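Long-range contacts in uncharacterized protein (Staphylococcus aureus subsp. aureus, PDB 4H0A), which is of unknown function but belongs to the CAP (cysteine-rich secretory protein) family, joining a CAP-associated N-terminal region to a CAP domain: residues A[91-102]-A[167-176]; A[213-222]-A[298-307]. All coordinates share one frame; numbering follows the deposited sequence.

In the fold
Interaction 1 and interaction 2 belong to the two family regions of this chain, the CAP-associated N-terminal region and the CAP region, and show how parts built on different sheets can share a boundary. Their centres are about 21 Å apart, yet their margins touch. The end of the strand pair 91-96/167-172 meets helix 201-219, whose final turns supply one side of interaction 2: Leu167 O lies 3.3 Å from Leu219 CD1, and Tyr94 OH lies 3.6 Å from Met216 CE. The same helix thus packs against the N-terminal sheet and, through Thr213, Asn214 and Arg217, holds the 298-307 segment. The 1,2-ethanediol, probably from the crystallisation liquor, lies beside interaction 1.

Interaction 1: A[91-102]-A[167-176]; sequences VSVYATGEKVNV and LSVRFLTKEM. With EDO (1,2-ethanediol), chain C.
Val93 and Phe171 form a hydrogen-bonded pair at the middle of an antiparallel ladder between strands 91-96 and 167-172. Val93 N donates a hydrogen bond to Phe171 O at 2.8 Å, and Phe171 N returns a bond to Val93 O. Ala95 and Val169 repeat the exchange, while Thr173 N extends the ladder by donating to Val91 O. At the other end a side chain takes over: a chi1 of -169° swings OG1 of Thr96 away from the amide nitrogen, and it donates to Leu167 O at 2.7 Å, in the carbonyl plane.

Ser92, Tyr94 and Arg170 point to one face, together with Leu172. Arg170 passes Ser92, its CD 3.3 Å from Ser92 OG; a bend at chi3 (65°) turns the guanidinium so that NH1 reaches O1 of the ethanediol at 3.0 Å. That nitrogen also has a salt bridge to Asp281, and NE donates to Gln156, so several partners fix the group. Nearer the strand end, CE1 of Tyr94 lies 3.5 Å from Ser168 OG, and a water bridges that hydroxyl to Tyr94 OH.

Apolar contacts occupy the reverse face. Val102, returning from the turn, lays CG2 against Val169 CG2 at 3.9 Å and presents its carbonyl oxygen to the edge of the Phe171 ring, 3.7 Å from CZ. Beyond the ladder, Thr173 N-caps helix 174-180 through a weak bond from Met176 N.

Strands 79-86 and 153-159 flank the pair within the seven-stranded antiparallel sheet, and helix 282-290 packs on Tyr94 and Arg170 through Pro283, and on Arg170 also through Thr284.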
# COMPACT_ATOMS: atom_id res chain seq x y z
N VAL A 91 -11.92 -8.14 -6.71
CA VAL A 91 -11.84 -6.89 -7.48
C VAL A 91 -10.42 -6.30 -7.44
O VAL A 91 -10.14 -5.36 -8.18
CB VAL A 91 -12.86 -5.83 -7.01
CG1 VAL A 91 -14.29 -6.32 -7.22
CG2 VAL A 91 -12.64 -5.43 -5.55
N SER A 92 -9.53 -6.82 -6.58
CA SER A 92 -8.18 -6.30 -6.48
C SER A 92 -7.26 -7.30 -5.81
O SER A 92 -7.70 -8.02 -4.92
CB SER A 92 -8.18 -5.02 -5.66
OG SER A 92 -6.88 -4.50 -5.51
N VAL A 93 -5.99 -7.31 -6.24
CA VAL A 93 -4.96 -8.16 -5.62
C VAL A 93 -3.67 -7.38 -5.55
O VAL A 93 -3.09 -7.08 -6.60
CB VAL A 93 -4.72 -9.52 -6.33
CG1 VAL A 93 -3.66 -10.34 -5.58
CG2 VAL A 93 -6.02 -10.32 -6.46
N TYR A 94 -3.22 -7.05 -4.34
CA TYR A 94 -1.90 -6.45 -4.13
C TYR A 94 -0.96 -7.64 -3.93
O TYR A 94 -1.28 -8.50 -3.11
CB TYR A 94 -1.91 -5.51 -2.91
CG TYR A 94 -0.52 -5.10 -2.48
CD1 TYR A 94 0.17 -4.09 -3.14
CD2 TYR A 94 0.16 -5.80 -1.48
CE1 TYR A 94 1.47 -3.74 -2.78
CE2 TYR A 94 1.46 -5.48 -1.13
CZ TYR A 94 2.12 -4.45 -1.78
OH TYR A 94 3.40 -4.15 -1.42
N ALA A 95 0.14 -7.75 -4.68
CA ALA A 95 1.03 -8.91 -4.54
C ALA A 95 2.48 -8.51 -4.46
O ALA A 95 2.91 -7.64 -5.21
CB ALA A 95 0.84 -9.85 -5.72
N THR A 96 3.25 -9.17 -3.59
CA THR A 96 4.69 -8.94 -3.53
C THR A 96 5.35 -10.19 -2.94
O THR A 96 4.65 -11.08 -2.46
CB THR A 96 5.02 -7.66 -2.74
OG1 THR A 96 6.41 -7.36 -2.94
CG2 THR A 96 4.70 -7.76 -1.25
N GLY A 97 6.67 -10.24 -3.01
CA GLY A 97 7.44 -11.34 -2.44
C GLY A 97 8.40 -11.98 -3.41
O GLY A 97 8.43 -11.62 -4.60
N GLU A 98 9.16 -12.96 -2.92
CA GLU A 98 10.16 -13.67 -3.71
C GLU A 98 9.56 -14.59 -4.77
O GLU A 98 10.22 -14.84 -5.78
CB GLU A 98 11.07 -14.52 -2.78
N LYS A 99 8.35 -15.15 -4.54
CA LYS A 99 7.74 -16.09 -5.48
C LYS A 99 6.25 -15.80 -5.68
O LYS A 99 5.40 -16.50 -5.14
CB LYS A 99 7.96 -17.54 -4.97
CG LYS A 99 7.54 -18.68 -5.92
CD LYS A 99 8.46 -18.81 -7.12
CE LYS A 99 8.10 -20.01 -7.97
NZ LYS A 99 8.87 -20.03 -9.25
N VAL A 100 5.96 -14.74 -6.43
CA VAL A 100 4.60 -14.39 -6.82
C VAL A 100 4.60 -14.25 -8.33
O VAL A 100 5.60 -13.84 -8.92
CB VAL A 100 3.99 -13.13 -6.13
CG1 VAL A 100 3.85 -13.34 -4.63
CG2 VAL A 100 4.77 -11.85 -6.45
N ASN A 101 3.49 -14.62 -8.96
CA ASN A 101 3.34 -14.53 -10.39
C ASN A 101 2.48 -13.29 -10.69
O ASN A 101 1.27 -13.33 -10.52
CB ASN A 101 2.73 -15.82 -10.92
CG ASN A 101 2.67 -15.90 -12.42
OD1 ASN A 101 2.67 -14.89 -13.12
ND2 ASN A 101 2.60 -17.10 -12.95
N VAL A 102 3.14 -12.20 -11.12
CA VAL A 102 2.47 -10.93 -11.47
C VAL A 102 2.62 -10.70 -12.99
O VAL A 102 2.74 -9.55 -13.43
CB VAL A 102 2.98 -9.74 -10.61
CG1 VAL A 102 2.45 -9.83 -9.18
CG2 VAL A 102 4.51 -9.63 -10.61
N LEU A 167 8.75 -3.47 -7.27
CA LEU A 167 8.64 -3.90 -5.87
C LEU A 167 7.40 -4.73 -5.63
O LEU A 167 7.42 -5.68 -4.84
CB LEU A 167 8.56 -2.67 -4.96
CG LEU A 167 9.77 -1.73 -5.00
CD1 LEU A 167 9.42 -0.40 -4.36
CD2 LEU A 167 10.99 -2.36 -4.34
N SER A 168 6.30 -4.33 -6.26
CA SER A 168 5.01 -4.97 -6.05
C SER A 168 4.07 -4.59 -7.18
O SER A 168 4.35 -3.65 -7.92
CB SER A 168 4.43 -4.53 -4.70
OG SER A 168 4.38 -3.11 -4.60
N VAL A 169 2.98 -5.34 -7.35
CA VAL A 169 1.98 -5.05 -8.38
C VAL A 169 0.61 -5.20 -7.77
O VAL A 169 0.37 -6.14 -7.01
CB VAL A 169 2.11 -5.96 -9.63
CG1 VAL A 169 1.05 -5.61 -10.68
CG2 VAL A 169 3.52 -5.88 -10.22
N ARG A 170 -0.31 -4.29 -8.11
CA ARG A 170 -1.70 -4.42 -7.70
C ARG A 170 -2.54 -4.49 -8.95
O ARG A 170 -2.55 -3.52 -9.71
CB ARG A 170 -2.19 -3.27 -6.79
CG ARG A 170 -3.72 -3.32 -6.56
CD ARG A 170 -4.13 -2.63 -5.28
NE ARG A 170 -3.86 -1.19 -5.34
CZ ARG A 170 -3.90 -0.38 -4.29
NH1 ARG A 170 -4.24 -0.84 -3.09
NH2 ARG A 170 -3.62 0.91 -4.44
N PHE A 171 -3.20 -5.64 -9.19
CA PHE A 171 -4.14 -5.77 -10.31
C PHE A 171 -5.50 -5.41 -9.75
O PHE A 171 -5.84 -5.90 -8.67
CB PHE A 171 -4.12 -7.17 -10.91
CG PHE A 171 -2.89 -7.46 -11.74
CD1 PHE A 171 -1.77 -8.03 -11.16
CD2 PHE A 171 -2.89 -7.23 -13.11
CE1 PHE A 171 -0.66 -8.34 -11.94
CE2 PHE A 171 -1.78 -7.54 -13.88
CZ PHE A 171 -0.66 -8.09 -13.29
N LEU A 172 -6.27 -4.55 -10.43
CA LEU A 172 -7.58 -4.16 -9.90
C LEU A 172 -8.53 -3.68 -10.99
O LEU A 172 -8.11 -3.33 -12.09
CB LEU A 172 -7.43 -3.07 -8.81
CG LEU A 172 -7.09 -1.61 -9.22
CD1 LEU A 172 -6.95 -0.74 -7.98
CD2 LEU A 172 -5.80 -1.54 -10.05
N THR A 173 -9.83 -3.67 -10.66
CA THR A 173 -10.86 -3.22 -11.59
C THR A 173 -10.96 -1.71 -11.57
O THR A 173 -10.50 -1.06 -10.63
CB THR A 173 -12.22 -3.83 -11.24
OG1 THR A 173 -12.64 -3.33 -9.98
CG2 THR A 173 -12.19 -5.36 -11.22
N LYS A 174 -11.60 -1.15 -12.59
CA LYS A 174 -11.85 0.29 -12.65
C LYS A 174 -12.70 0.80 -11.45
O LYS A 174 -12.46 1.91 -10.97
CB LYS A 174 -12.52 0.67 -13.98
CG LYS A 174 -13.87 0.02 -14.26
CD LYS A 174 -14.28 0.31 -15.72
CE LYS A 174 -15.55 -0.40 -16.11
NZ LYS A 174 -16.75 0.19 -15.48
N GLU A 175 -13.62 -0.01 -10.90
CA GLU A 175 -14.43 0.47 -9.76
C GLU A 175 -13.57 0.52 -8.51
O GLU A 175 -13.71 1.48 -7.76
CB GLU A 175 -15.78 -0.25 -9.51
CG GLU A 175 -15.97 -1.61 -10.13
CD GLU A 175 -16.10 -1.69 -11.64
OE1 GLU A 175 -16.94 -0.96 -12.22
OE2 GLU A 175 -15.33 -2.46 -12.25
N MSE A 176 -12.60 -0.41 -8.32
CA MSE A 176 -11.71 -0.30 -7.16
C MSE A 176 -10.81 0.92 -7.33
O MSE A 176 -10.58 1.65 -6.37
CB MSE A 176 -10.83 -1.57 -6.98
CG MSE A 176 -9.92 -1.51 -5.76
SE MSE A 176 -10.93 -1.90 -4.16
CE MSE A 176 -11.15 -0.24 -3.44
C1 EDO C . -5.05 -3.13 -0.62
O1 EDO C . -4.79 -3.53 -1.95
C2 EDO C . -6.59 -2.98 -0.54
O2 EDO C . -6.98 -2.54 0.73
O HOH W 1 4.63 -1.76 -2.02

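Interaction 2: A[213-222]-A[298-307]; sequences TNEMRKLKGL and RLLNSKYDEM
Arg217 reaches from helix 201-219 to the backbone at and just after the end of helix 293-299, and its course shows how one long side chain can tie one helix end to another. CB starts the chain out from the helix, with CG anti to the carbonyl carbon (chi1 -73°). CG then passes 3.3 Å from Leu299 O, and CD stays beside the same oxygen. A bend at chi3 (67°) turns the head: NE donates to Lys223 O, just past the segment, while NH1 takes Leu299 O at 2.8 Å and Asn301 O at 2.9 Å. NH2 joins it on Asn301 O at 3.2 Å, both nitrogens coming from the same face of that carbonyl's plane. Both acceptor oxygens lie near the guanidinium plane, while the donor nitrogens stand above the carbonyl planes. Leu222 CB covers one face of the group, offset toward its rim.

The position of Leu222 follows from a Schellman motif that ends the helix, with Gly221 as the C-prime residue at positive phi: Leu222 N bonds to Arg217 O and Gly221 N to Lys218 O. The residue that grips the 298-307 segment therefore also anchors its own helix end, within the alpha-beta CAP fold. On the other segment an Asx turn, Asn301 OD1 to Lys303 N, shapes the receiving loop.

Leu222 CD1 touches Leu300 CB at 3.9 Å, and Leu300 CD2 lies beside CG of Lys220, whose ammonium pairs with Asp160. One turn before Arg217, Thr213 CG2 meets Leu299 CD2 at 3.6 Å, the two side chains crossing at about a right angle. Selenomethionine Met307, extended beyond CG, slides past Thr213 and brings CE to 3.4 Å from Asn214 ND2, while Asn214 OD1 accepts from Leu225 N.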
# COMPACT_ATOMS: atom_id res chain seq x y z
N THR A 213 5.40 -2.98 5.32
CA THR A 213 6.71 -2.42 5.66
C THR A 213 7.75 -3.54 5.69
O THR A 213 8.84 -3.37 5.14
CB THR A 213 6.66 -1.70 7.02
OG1 THR A 213 5.88 -0.52 6.86
CG2 THR A 213 8.07 -1.35 7.56
N ASN A 214 7.42 -4.67 6.32
CA ASN A 214 8.36 -5.79 6.42
C ASN A 214 8.54 -6.49 5.06
O ASN A 214 9.64 -6.96 4.80
CB ASN A 214 7.94 -6.77 7.53
CG ASN A 214 8.35 -6.28 8.91
OD1 ASN A 214 9.29 -5.47 9.05
ND2 ASN A 214 7.69 -6.75 9.96
N GLU A 215 7.52 -6.52 4.18
CA GLU A 215 7.71 -7.07 2.83
C GLU A 215 8.71 -6.23 2.04
O GLU A 215 9.56 -6.79 1.36
CB GLU A 215 6.38 -7.14 2.05
CG GLU A 215 5.41 -8.20 2.56
CD GLU A 215 5.96 -9.62 2.57
OE1 GLU A 215 6.62 -10.01 1.59
OE2 GLU A 215 5.74 -10.32 3.59
N MSE A 216 8.64 -4.89 2.17
CA MSE A 216 9.57 -3.98 1.49
C MSE A 216 10.97 -4.18 2.03
O MSE A 216 11.93 -4.24 1.25
CB MSE A 216 9.12 -2.52 1.65
CG MSE A 216 7.79 -2.20 0.97
SE MSE A 216 7.84 -2.41 -0.95
CE MSE A 216 7.00 -4.29 -1.08
N ARG A 217 11.11 -4.34 3.35
CA ARG A 217 12.41 -4.62 3.97
C ARG A 217 12.97 -5.97 3.48
O ARG A 217 14.17 -6.05 3.18
CB ARG A 217 12.29 -4.61 5.50
CG ARG A 217 12.10 -3.21 6.09
CD ARG A 217 11.99 -3.26 7.59
NE ARG A 217 13.25 -3.69 8.21
CZ ARG A 217 14.29 -2.89 8.47
NH1 ARG A 217 14.25 -1.60 8.16
NH2 ARG A 217 15.39 -3.39 9.04
N LYS A 218 12.12 -7.02 3.40
CA LYS A 218 12.58 -8.35 2.94
C LYS A 218 13.08 -8.30 1.49
O LYS A 218 14.07 -8.97 1.20
CB LYS A 218 11.48 -9.42 3.08
CG LYS A 218 11.33 -9.96 4.50
CD LYS A 218 10.32 -11.10 4.61
CE LYS A 218 8.89 -10.67 4.37
NZ LYS A 218 7.93 -11.75 4.72
N LEU A 219 12.47 -7.49 0.60
CA LEU A 219 12.97 -7.38 -0.79
C LEU A 219 14.40 -6.83 -0.85
O LEU A 219 15.13 -7.18 -1.79
CB LEU A 219 12.08 -6.49 -1.66
CG LEU A 219 10.70 -7.03 -1.99
CD1 LEU A 219 9.89 -5.98 -2.72
CD2 LEU A 219 10.79 -8.30 -2.83
N LYS A 220 14.80 -5.98 0.11
CA LYS A 220 16.15 -5.41 0.16
C LYS A 220 17.11 -6.24 1.06
O LYS A 220 18.21 -5.77 1.34
CB LYS A 220 16.10 -3.96 0.66
CG LYS A 220 15.09 -3.06 -0.08
CD LYS A 220 15.22 -3.09 -1.60
CE LYS A 220 14.29 -2.09 -2.26
NZ LYS A 220 14.87 -0.72 -2.32
N GLY A 221 16.72 -7.45 1.45
CA GLY A 221 17.56 -8.31 2.28
C GLY A 221 17.73 -7.86 3.72
O GLY A 221 18.67 -8.30 4.38
N LEU A 222 16.83 -7.00 4.23
CA LEU A 222 16.87 -6.50 5.60
C LEU A 222 16.04 -7.36 6.52
O LEU A 222 15.08 -8.00 6.07
CB LEU A 222 16.34 -5.06 5.68
CG LEU A 222 17.06 -4.02 4.84
CD1 LEU A 222 16.26 -2.74 4.77
CD2 LEU A 222 18.45 -3.75 5.39
N ARG A 298 14.24 5.61 6.48
CA ARG A 298 13.75 5.10 7.77
C ARG A 298 13.16 3.69 7.60
O ARG A 298 13.48 2.81 8.40
CB ARG A 298 12.70 6.04 8.39
CG ARG A 298 13.31 7.34 8.89
CD ARG A 298 12.28 8.46 8.92
NE ARG A 298 12.86 9.74 9.31
CZ ARG A 298 12.24 10.91 9.22
NH1 ARG A 298 11.00 10.99 8.74
NH2 ARG A 298 12.86 12.03 9.60
N LEU A 299 12.31 3.48 6.57
CA LEU A 299 11.71 2.15 6.31
C LEU A 299 12.78 1.09 6.07
O LEU A 299 12.65 -0.03 6.55
CB LEU A 299 10.80 2.18 5.07
CG LEU A 299 9.40 2.77 5.21
CD1 LEU A 299 8.78 2.98 3.85
CD2 LEU A 299 8.51 1.88 6.05
N LEU A 300 13.82 1.45 5.30
CA LEU A 300 14.90 0.53 4.93
C LEU A 300 16.17 0.72 5.77
O LEU A 300 17.26 0.39 5.31
CB LEU A 300 15.24 0.73 3.45
CG LEU A 300 14.05 0.72 2.49
CD1 LEU A 300 14.51 1.03 1.08
CD2 LEU A 300 13.31 -0.61 2.55
N ASN A 301 16.04 1.20 7.01
CA ASN A 301 17.20 1.40 7.87
C ASN A 301 17.62 0.06 8.46
O ASN A 301 16.83 -0.59 9.14
CB ASN A 301 16.87 2.39 8.98
CG ASN A 301 18.08 3.03 9.57
OD1 ASN A 301 19.11 2.38 9.77
ND2 ASN A 301 17.99 4.31 9.89
N SER A 302 18.87 -0.36 8.21
CA SER A 302 19.38 -1.62 8.74
C SER A 302 19.56 -1.59 10.27
O SER A 302 19.55 -2.65 10.89
CB SER A 302 20.72 -1.97 8.09
OG SER A 302 21.66 -0.93 8.26
N LYS A 303 19.73 -0.39 10.87
CA LYS A 303 19.97 -0.28 12.31
C LYS A 303 18.68 -0.48 13.14
O LYS A 303 18.78 -1.01 14.25
CB LYS A 303 20.63 1.07 12.67
N TYR A 304 17.49 -0.10 12.63
CA TYR A 304 16.25 -0.28 13.40
C TYR A 304 15.89 -1.76 13.53
O TYR A 304 16.12 -2.54 12.60
CB TYR A 304 15.06 0.47 12.78
CG TYR A 304 15.23 1.97 12.65
CD1 TYR A 304 15.80 2.72 13.67
CD2 TYR A 304 14.72 2.65 11.55
CE1 TYR A 304 15.93 4.10 13.56
CE2 TYR A 304 14.86 4.03 11.42
CZ TYR A 304 15.46 4.75 12.43
OH TYR A 304 15.61 6.11 12.33
N ASP A 305 15.37 -2.15 14.70
CA ASP A 305 14.93 -3.53 14.95
C ASP A 305 13.48 -3.61 15.47
O ASP A 305 12.96 -4.72 15.55
CB ASP A 305 15.89 -4.26 15.91
CG ASP A 305 16.43 -3.41 17.05
OD1 ASP A 305 15.68 -2.58 17.59
OD2 ASP A 305 17.63 -3.57 17.37
N GLU A 306 12.81 -2.47 15.77
CA GLU A 306 11.44 -2.45 16.26
C GLU A 306 10.64 -1.31 15.67
O GLU A 306 11.22 -0.30 15.25
CB GLU A 306 11.41 -2.31 17.79
CG GLU A 306 12.02 -3.48 18.54
CD GLU A 306 11.95 -3.37 20.05
OE1 GLU A 306 11.38 -2.37 20.56
OE2 GLU A 306 12.47 -4.29 20.72
N MSE A 307 9.32 -1.46 15.68
CA MSE A 307 8.41 -0.43 15.20
C MSE A 307 7.07 -0.52 15.92
O MSE A 307 6.73 -1.55 16.50
CB MSE A 307 8.21 -0.55 13.68
CG MSE A 307 7.45 -1.81 13.25
SE MSE A 307 7.21 -1.93 11.31
CE MSE A 307 6.65 -3.78 11.33